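Local structure of Endonuclease/exonuclease/phosphatase (Beutenbergia cavernae DSM 12333, 4RUW) at residues L181-V186 with V195-H200. The protein belongs to the endonuclease/exonuclease/phosphatase family, with a DNase I-like domain followed by an immunoglobulin-like domain. Numbering follows the deposited sequence.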
loop_
_atom_site.group_PDB
_atom_site.type_symbol
_atom_site.label_atom_id
_atom_site.label_comp_id
_atom_site.label_asym_id
_atom_site.label_seq_id
_atom_site.Cartn_x
_atom_site.Cartn_y
_atom_site.Cartn_z
ATOM N N LEU A 181 -13.690 2.760 0.793
ATOM C CA LEU A 181 -12.735 2.282 1.778
ATOM C C LEU A 181 -13.475 1.418 2.788
ATOM O O LEU A 181 -14.539 1.812 3.277
ATOM C CB LEU A 181 -12.120 3.480 2.492
ATOM C CG LEU A 181 -11.349 3.200 3.777
ATOM C CD1 LEU A 181 -10.064 2.459 3.489
ATOM C CD2 LEU A 181 -11.080 4.491 4.527
ATOM N N LEU A 182 -12.927 0.238 3.079
ATOM C CA LEU A 182 -13.458 -0.647 4.109
ATOM C C LEU A 182 -12.479 -0.681 5.276
ATOM O O LEU A 182 -11.296 -0.938 5.086
ATOM C CB LEU A 182 -13.641 -2.060 3.555
ATOM C CG LEU A 182 -13.947 -3.154 4.580
ATOM C CD1 LEU A 182 -15.241 -2.848 5.332
ATOM C CD2 LEU A 182 -14.006 -4.514 3.906
ATOM N N THR A 183 -12.972 -0.420 6.484
ATOM C CA THR A 183 -12.129 -0.471 7.670
ATOM C C THR A 183 -12.712 -1.446 8.680
ATOM O O THR A 183 -13.902 -1.393 8.986
ATOM C CB THR A 183 -11.996 0.931 8.312
ATOM O OG1 THR A 183 -11.398 1.823 7.364
ATOM C CG2 THR A 183 -11.155 0.876 9.580
ATOM N N VAL A 184 -11.869 -2.334 9.197
ATOM C CA VAL A 184 -12.284 -3.258 10.236
ATOM C C VAL A 184 -11.103 -3.543 11.153
ATOM O O VAL A 184 -9.963 -3.562 10.716
ATOM C CB VAL A 184 -12.869 -4.556 9.636
ATOM C CG1 VAL A 184 -11.799 -5.365 8.908
ATOM C CG2 VAL A 184 -13.589 -5.371 10.710
ATOM N N THR A 185 -11.378 -3.727 12.436
ATOM C CA THR A 185 -10.338 -4.051 13.393
ATOM C C THR A 185 -10.279 -5.552 13.603
ATOM O O THR A 185 -11.315 -6.198 13.813
ATOM C CB THR A 185 -10.584 -3.347 14.731
ATOM O OG1 THR A 185 -10.554 -1.935 14.512
ATOM C CG2 THR A 185 -9.526 -3.718 15.744
ATOM N N VAL A 186 -9.071 -6.103 13.537
ATOM C CA VAL A 186 -8.847 -7.519 13.791
ATOM C C VAL A 186 -8.094 -7.690 15.111
ATOM O O VAL A 186 -7.133 -6.966 15.379
ATOM C CB VAL A 186 -8.021 -8.136 12.649
ATOM C CG1 VAL A 186 -7.724 -9.593 12.927
ATOM C CG2 VAL A 186 -8.760 -7.988 11.326
ATOM N N VAL A 195 -5.901 -2.292 13.103
ATOM C CA VAL A 195 -6.908 -1.736 12.217
ATOM C C VAL A 195 -6.510 -1.993 10.767
ATOM O O VAL A 195 -5.405 -1.650 10.355
ATOM C CB VAL A 195 -7.098 -0.228 12.458
ATOM C CG1 VAL A 195 -8.200 0.316 11.565
ATOM C CG2 VAL A 195 -7.417 0.038 13.931
ATOM N N VAL A 196 -7.403 -2.629 10.012
ATOM C CA VAL A 196 -7.164 -2.945 8.612
ATOM C C VAL A 196 -8.009 -2.053 7.721
ATOM O O VAL A 196 -9.244 -2.057 7.821
ATOM C CB VAL A 196 -7.490 -4.434 8.342
ATOM C CG1 VAL A 196 -7.283 -4.783 6.871
ATOM C CG2 VAL A 196 -6.665 -5.343 9.241
ATOM N N HIS A 197 -7.338 -1.283 6.869
ATOM C CA HIS A 197 -7.993 -0.439 5.886
ATOM C C HIS A 197 -7.770 -1.047 4.510
ATOM O O HIS A 197 -6.625 -1.248 4.094
ATOM C CB HIS A 197 -7.399 0.971 5.907
ATOM C CG HIS A 197 -7.477 1.655 7.233
ATOM N ND1 HIS A 197 -8.635 2.254 7.704
ATOM C CD2 HIS A 197 -6.541 1.863 8.188
ATOM C CE1 HIS A 197 -8.399 2.793 8.883
ATOM N NE2 HIS A 197 -7.130 2.576 9.199
ATOM N N ALA A 198 -8.865 -1.332 3.807
ATOM C CA ALA A 198 -8.846 -1.998 2.504
ATOM C C ALA A 198 -9.464 -1.081 1.466
ATOM O O ALA A 198 -10.589 -0.604 1.658
ATOM C CB ALA A 198 -9.653 -3.279 2.580
ATOM N N THR A 199 -8.773 -0.827 0.360
ATOM C CA THR A 199 -9.375 0.007 -0.662
ATOM C C THR A 199 -8.839 -0.312 -2.052
ATOM O O THR A 199 -8.005 -1.215 -2.236
ATOM C CB THR A 199 -9.242 1.519 -0.316
ATOM O OG1 THR A 199 -10.145 2.287 -1.124
ATOM C CG2 THR A 199 -7.830 2.012 -0.542
ATOM N N HIS A 200 -9.347 0.441 -3.022
ATOM C CA HIS A 200 -9.061 0.267 -4.438
ATOM C C HIS A 200 -9.448 1.620 -5.047
ATOM O O HIS A 200 -10.606 2.042 -4.956
ATOM C CB HIS A 200 -9.911 -0.893 -4.985
ATOM C CG HIS A 200 -9.691 -1.218 -6.429
ATOM N ND1 HIS A 200 -10.362 -2.249 -7.045
ATOM C CD2 HIS A 200 -8.895 -0.663 -7.375
ATOM C CE1 HIS A 200 -9.993 -2.316 -8.311
ATOM N NE2 HIS A 200 -9.113 -1.362 -8.540
#
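Thr183 and His197 face each other as a non-hydrogen-bonded pair of an antiparallel beta hairpin and are joined through their side chains: Thr183 OG1 lies 2.8 Å from His197 ND1, at the ring edge and near its plane, in a hydrogen bond that either partner could donate. The hairpin, strands 179-188 and 192-200, belongs to one of the two mixed sheets of the DNase I-like fold. Thr183 suits this site because its branched CB offers a hydroxyl and a methyl together, and histidine suits the other because ND1 can donate or accept at the ring edge. OG1, anti to the carbonyl carbon (chi1 -61°), is the branch that reaches ND1; CG2, anti to the backbone N, touches both His197 CE1 at 3.4 Å and Val195 CG1 at 3.6 Å.

Backbone bonds carry the register. Leu182 and Ala198 exchange two, and Val184 and Val196 exchange another two. Between these pairs the CA-H of Thr183 adds a contact to Val196 O, at 3.3 Å from CA to O.

Leu182, Val184, Val196 and Ala198 point to the face of the sheet that packs on the other one, where Val93 and Val151 meet them. All four are apolar, as this buried interface requires; Val184 and Val196 are beta-branched and so suit an extended strand, while Ala198 puts only a methyl against Val93. Thr199, on the same face as Thr183, hydrogen-bonds through OG1 to Ser180 O, so the hydroxyl of this buried residue has a partner. Leu181 has its CG anti to the backbone N (chi1 166°), and from there its CD1 methyl reaches over to the partner strand, obliquely to the imidazole, to lie 3.9 Å from His197 CB and 3.6 Å from Ala198 O.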